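Long-range contact in putative phosphoribosyltransferase (Neisseria gonorrhoeae, PDB 5VOG), which is probably a phosphoribosyltransferase of the type I fold and binds the alarmone ppGpp, although its reaction has not been established: residues I20-I31 and P51-L59. Sequence-based numbering, arbitrary orientation. Where two conformers were deposited one is given.
Sequences IHRVIKALAEKI and PARMLRCFL. With G4P (guanosine-5',3'-tetraphosphate), chain D.
Phe58 meets Lys25 because its first torsion (chi1 -56°) sets CG beside its own backbone N and swings the ring against helix 20-31, while the lysine, with CG anti to its backbone N, runs extended across that ring. The evidence for a CH-pi contact is direct: Lys25 CA stands 3.9 Å from the Phe58 ring centroid, close to the ring normal, and Lys25 CG comes within 3.5 Å of Phe58 CE1. Cys57 SG lies over the opposite face, so the ring is sandwiched. Its edge turns toward the face of His21 in an offset edge-to-face pair, with planes at 67° and Phe58 CZ 3.8 Å from His21 NE2. The polar ends are met elsewhere: His21 ND1 is hydrogen-bonded to Tyr17 OH and NE2 to Ala168 O, and Lys25 NZ to Leu169 O, all three of the second subunit.

Packing is knobs-into-holes in both directions. Phe58 enters a hole formed by His21, Ile24, Lys25 and Ala28, where the small Ala28 CB sits 3.4 Å from Phe58 CB. Reciprocally, Ile24 sits as a knob among Pro51, Met54, Leu55 and Phe58; its CG2 reaches the backbone, 3.5 Å from Leu55 N, and CD1 turns to Pro51. Met54, extended beyond CG, carries SD to 3.7 Å from Ile20 CG2, and Leu55 CD1 lies against Ala28.

No hydrogen bond joins the segments, whose axes cross at -54° and approach to 8.9 Å. From helix 49-59, Arg56 hydrogen-bonds a terminal phosphate of a ppGpp also gripped by Ser110 and Thr113 of the second subunit, NH1 to O2D and NH2 to O3D. Beneath the pair, Ile31, Leu55 and Leu59 converge on Leu102 of strand 101-105, and Ala52 and Leu55 rest on strand 40-45, so the two helices pack together against the parallel core of the phosphoribosyltransferase sheet.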
loop_
_atom_site.group_PDB
_atom_site.type_symbol
_atom_site.label_atom_id
_atom_site.label_comp_id
_atom_site.label_asym_id
_atom_site.label_seq_id
_atom_site.Cartn_x
_atom_site.Cartn_y
_atom_site.Cartn_z
ATOM N N ILE A 20 -6.702 2.304 13.653
ATOM C CA ILE A 20 -7.127 2.361 12.262
ATOM C C ILE A 20 -7.573 0.988 11.782
ATOM O O ILE A 20 -8.591 0.857 11.092
ATOM C CB ILE A 20 -5.980 2.949 11.418
ATOM C CG1 ILE A 20 -5.885 4.452 11.734
ATOM C CG2 ILE A 20 -6.155 2.651 9.918
ATOM C CD1 ILE A 20 -4.641 5.126 11.184
ATOM N N HIS A 21 -6.838 -0.060 12.169
ATOM C CA HIS A 21 -7.237 -1.430 11.851
ATOM C C HIS A 21 -8.663 -1.720 12.316
ATOM O O HIS A 21 -9.456 -2.312 11.570
ATOM C CB HIS A 21 -6.238 -2.401 12.492
ATOM C CG HIS A 21 -6.450 -3.839 12.128
ATOM N ND1 HIS A 21 -5.660 -4.498 11.210
ATOM C CD2 HIS A 21 -7.347 -4.749 12.576
ATOM C CE1 HIS A 21 -6.066 -5.752 11.105
ATOM N NE2 HIS A 21 -7.088 -5.930 11.925
ATOM N N ARG A 22 -9.017 -1.286 13.534
ATOM C CA ARG A 22 -10.365 -1.525 14.050
ATOM C C ARG A 22 -11.417 -0.789 13.226
ATOM O O ARG A 22 -12.513 -1.315 12.991
ATOM C CB ARG A 22 -10.445 -1.110 15.520
ATOM C CG ARG A 22 -9.506 -1.875 16.445
ATOM C CD ARG A 22 -9.513 -1.303 17.858
ATOM N NE ARG A 22 -8.392 -1.807 18.653
ATOM C CZ ARG A 22 -8.420 -2.934 19.359
ATOM N NH1 ARG A 22 -9.515 -3.684 19.377
ATOM N NH2 ARG A 22 -7.353 -3.314 20.049
ATOM N N VAL A 23 -11.112 0.437 12.787
ATOM C CA VAL A 23 -12.048 1.168 11.935
ATOM C C VAL A 23 -12.210 0.461 10.594
ATOM O O VAL A 23 -13.321 0.356 10.064
ATOM C CB VAL A 23 -11.590 2.628 11.753
ATOM C CG1 VAL A 23 -12.465 3.347 10.722
ATOM C CG2 VAL A 23 -11.631 3.375 13.073
ATOM N N ILE A 24 -11.105 -0.031 10.023
ATOM C CA ILE A 24 -11.174 -0.729 8.740
ATOM C C ILE A 24 -12.056 -1.974 8.841
ATOM O O ILE A 24 -12.836 -2.272 7.928
ATOM C CB ILE A 24 -9.758 -1.075 8.244
ATOM C CG1 ILE A 24 -8.969 0.191 7.888
ATOM C CG2 ILE A 24 -9.832 -2.025 7.054
ATOM C CD1 ILE A 24 -9.486 0.915 6.633
ATOM N N LYS A 25 -11.943 -2.728 9.942
ATOM C CA LYS A 25 -12.828 -3.875 10.139
ATOM C C LYS A 25 -14.293 -3.448 10.110
ATOM O O LYS A 25 -15.131 -4.091 9.462
ATOM C CB LYS A 25 -12.502 -4.565 11.465
ATOM C CG LYS A 25 -13.339 -5.804 11.752
ATOM C CD LYS A 25 -12.870 -6.523 13.007
ATOM C CE LYS A 25 -13.638 -7.817 13.229
ATOM N NZ LYS A 25 -13.141 -8.561 14.426
ATOM N N ALA A 26 -14.615 -2.347 10.788
ATOM C CA ALA A 26 -15.991 -1.857 10.791
ATOM C C ALA A 26 -16.399 -1.346 9.412
ATOM O O ALA A 26 -17.559 -1.500 9.004
ATOM C CB ALA A 26 -16.139 -0.758 11.838
ATOM N N LEU A 27 -15.466 -0.722 8.692
ATOM C CA LEU A 27 -15.751 -0.258 7.338
ATOM C C LEU A 27 -16.075 -1.425 6.415
ATOM O O LEU A 27 -17.019 -1.357 5.617
ATOM C CB LEU A 27 -14.558 0.541 6.808
ATOM C CG LEU A 27 -14.571 1.036 5.360
ATOM C CD1 LEU A 27 -15.786 1.928 5.086
ATOM C CD2 LEU A 27 -13.288 1.786 5.074
ATOM N N ALA A 28 -15.306 -2.512 6.512
ATOM C CA ALA A 28 -15.607 -3.697 5.713
ATOM C C ALA A 28 -17.014 -4.207 5.986
ATOM O O ALA A 28 -17.703 -4.665 5.068
ATOM C CB ALA A 28 -14.580 -4.793 5.990
ATOM N N GLU A 29 -17.456 -4.140 7.244
ATOM C CA GLU A 29 -18.801 -4.598 7.577
ATOM C C GLU A 29 -19.860 -3.689 6.967
ATOM O O GLU A 29 -20.899 -4.169 6.494
ATOM C CB GLU A 29 -18.970 -4.684 9.095
ATOM C CG GLU A 29 -20.358 -5.125 9.554
ATOM C CD GLU A 29 -20.624 -6.603 9.321
ATOM O OE1 GLU A 29 -19.734 -7.306 8.794
ATOM O OE2 GLU A 29 -21.730 -7.067 9.676
ATOM N N LYS A 30 -19.616 -2.374 6.961
ATOM C CA LYS A 30 -20.547 -1.455 6.303
ATOM C C LYS A 30 -20.680 -1.781 4.821
ATOM O O LYS A 30 -21.787 -1.764 4.263
ATOM C CB LYS A 30 -20.075 -0.009 6.453
ATOM C CG LYS A 30 -20.036 0.552 7.857
ATOM C CD LYS A 30 -19.625 2.032 7.821
ATOM C CE LYS A 30 -19.456 2.600 9.225
ATOM N NZ LYS A 30 -19.194 4.071 9.232
ATOM N N ILE A 31 -19.552 -2.057 4.165
ATOM C CA ILE A 31 -19.561 -2.389 2.744
ATOM C C ILE A 31 -20.335 -3.679 2.510
ATOM O O ILE A 31 -21.219 -3.749 1.647
ATOM C CB ILE A 31 -18.114 -2.491 2.224
ATOM C CG1 ILE A 31 -17.443 -1.115 2.289
ATOM C CG2 ILE A 31 -18.092 -3.057 0.806
ATOM C CD1 ILE A 31 -15.909 -1.148 2.226
ATOM N N PRO A 51 -4.706 1.630 4.194
ATOM C CA PRO A 51 -6.135 1.271 4.312
ATOM C C PRO A 51 -6.577 0.150 3.379
ATOM O O PRO A 51 -7.345 -0.728 3.807
ATOM C CB PRO A 51 -6.841 2.593 3.989
ATOM C CG PRO A 51 -5.896 3.629 4.477
ATOM C CD PRO A 51 -4.529 3.089 4.067
ATOM N N ALA A 52 -6.100 0.137 2.124
ATOM C CA ALA A 52 -6.523 -0.910 1.192
ATOM C C ALA A 52 -6.010 -2.281 1.616
ATOM O O ALA A 52 -6.750 -3.270 1.552
ATOM C CB ALA A 52 -6.068 -0.584 -0.233
ATOM N N ARG A 53 -4.742 -2.379 2.036
ATOM C CA ARG A 53 -4.244 -3.695 2.426
ATOM C C ARG A 53 -4.880 -4.161 3.733
ATOM O O ARG A 53 -5.150 -5.361 3.892
ATOM C CB ARG A 53 -2.716 -3.693 2.523
ATOM C CG ARG A 53 -2.130 -5.060 2.919
ATOM C CD ARG A 53 -2.535 -6.161 1.939
ATOM N NE ARG A 53 -2.079 -7.501 2.324
ATOM C CZ ARG A 53 -2.689 -8.280 3.211
ATOM N NH1 ARG A 53 -3.789 -7.864 3.843
ATOM N NH2 ARG A 53 -2.199 -9.489 3.469
ATOM N N MET A 54 -5.175 -3.236 4.657
ATOM C CA MET A 54 -5.963 -3.615 5.827
ATOM C C MET A 54 -7.344 -4.110 5.412
ATOM O O MET A 54 -7.842 -5.115 5.934
ATOM C CB MET A 54 -6.093 -2.434 6.794
ATOM C CG MET A 54 -4.802 -2.057 7.520
ATOM S SD MET A 54 -5.147 -0.585 8.513
ATOM C CE MET A 54 -3.669 -0.491 9.525
ATOM N N LEU A 55 -7.975 -3.416 4.461
ATOM C CA LEU A 55 -9.290 -3.837 4.000
ATOM C C LEU A 55 -9.245 -5.211 3.338
ATOM O O LEU A 55 -10.223 -5.959 3.400
ATOM C CB LEU A 55 -9.843 -2.781 3.051
ATOM C CG LEU A 55 -11.330 -2.794 2.742
ATOM C CD1 LEU A 55 -12.191 -2.797 4.012
ATOM C CD2 LEU A 55 -11.655 -1.596 1.858
ATOM N N ARG A 56 -8.117 -5.567 2.703
ATOM C CA ARG A 56 -8.039 -6.871 2.047
ATOM C C ARG A 56 -8.165 -8.010 3.046
ATOM O O ARG A 56 -8.631 -9.099 2.689
ATOM C CB ARG A 56 -6.734 -7.011 1.258
ATOM C CG ARG A 56 -6.833 -8.004 0.118
ATOM C CD ARG A 56 -5.499 -8.188 -0.595
ATOM N NE ARG A 56 -4.663 -9.172 0.086
ATOM C CZ ARG A 56 -3.477 -9.587 -0.351
ATOM N NH1 ARG A 56 -2.949 -9.076 -1.454
ATOM N NH2 ARG A 56 -2.806 -10.503 0.333
ATOM N N CYS A 57 -7.756 -7.778 4.295
ATOM C CA CYS A 57 -7.923 -8.785 5.337
ATOM C C CYS A 57 -9.377 -9.214 5.453
ATOM O O CYS A 57 -9.674 -10.393 5.688
ATOM C CB CYS A 57 -7.433 -8.221 6.668
ATOM S SG CYS A 57 -7.527 -9.358 8.040
ATOM N N PHE A 58 -10.296 -8.269 5.270
ATOM C CA PHE A 58 -11.713 -8.502 5.479
ATOM C C PHE A 58 -12.500 -8.684 4.192
ATOM O O PHE A 58 -13.516 -9.379 4.206
ATOM C CB PHE A 58 -12.297 -7.345 6.292
ATOM C CG PHE A 58 -11.588 -7.135 7.597
ATOM C CD1 PHE A 58 -11.860 -7.954 8.683
ATOM C CD2 PHE A 58 -10.628 -6.143 7.734
ATOM C CE1 PHE A 58 -11.186 -7.786 9.881
ATOM C CE2 PHE A 58 -9.951 -5.972 8.927
ATOM C CZ PHE A 58 -10.236 -6.789 10.004
ATOM N N LEU A 59 -12.054 -8.107 3.076
ATOM C CA LEU A 59 -12.791 -8.229 1.821
ATOM C C LEU A 59 -12.226 -9.278 0.874
ATOM O O LEU A 59 -12.969 -9.792 0.032
ATOM C CB LEU A 59 -12.850 -6.881 1.098
ATOM C CG LEU A 59 -13.590 -5.746 1.807
ATOM C CD1 LEU A 59 -13.664 -4.549 0.873
ATOM C CD2 LEU A 59 -14.994 -6.169 2.248
HETATM P PB G4P D . 9.698 -13.678 -2.431
HETATM O O1B G4P D . 10.060 -13.749 -3.828
HETATM O O2B G4P D . 10.592 -14.503 -1.478
HETATM O O3B G4P D . 9.640 -12.194 -1.947
HETATM O O3A G4P D . 8.192 -14.153 -2.209
HETATM P PA G4P D . 7.467 -15.519 -2.570
HETATM O O1A G4P D . 7.228 -15.633 -4.025
HETATM O O2A G4P D . 8.232 -16.671 -1.968
HETATM O "O5'" G4P D . 6.109 -15.350 -1.718
HETATM C "C5'" G4P D . 4.880 -16.012 -2.076
HETATM C "C4'" G4P D . 3.836 -15.642 -1.057
HETATM O "O4'" G4P D . 4.127 -16.276 0.201
HETATM C "C3'" G4P D . 3.734 -14.141 -0.765
HETATM O "O3'" G4P D . 2.386 -13.709 -1.049
HETATM C "C2'" G4P D . 4.052 -13.992 0.725
HETATM O "O2'" G4P D . 3.268 -13.001 1.387
HETATM C "C1'" G4P D . 3.752 -15.398 1.239
HETATM N N9 G4P D . 4.552 -15.738 2.417
HETATM C C8 G4P D . 5.793 -16.317 2.430
HETATM N N7 G4P D . 6.270 -16.486 3.641
HETATM C C5 G4P D . 5.279 -15.985 4.473
HETATM C C6 G4P D . 5.197 -15.899 5.898
HETATM O O6 G4P D . 6.037 -16.269 6.723
HETATM N N1 G4P D . 4.008 -15.337 6.319
HETATM C C2 G4P D . 3.005 -14.900 5.493
HETATM N N2 G4P D . 1.912 -14.401 6.076
HETATM N N3 G4P D . 3.067 -14.973 4.166
HETATM C C4 G4P D . 4.217 -15.521 3.728
HETATM P PC G4P D . 1.903 -13.318 -2.503
HETATM O O1C G4P D . 1.548 -14.530 -3.291
HETATM O O2C G4P D . 3.022 -12.493 -3.078
HETATM O O3C G4P D . 0.641 -12.373 -2.265
HETATM P PD G4P D . 0.440 -10.925 -1.628
HETATM O O1D G4P D . 1.795 -10.300 -1.580
HETATM O O2D G4P D . -0.526 -10.190 -2.586
HETATM O O3D G4P D . -0.206 -11.162 -0.288
#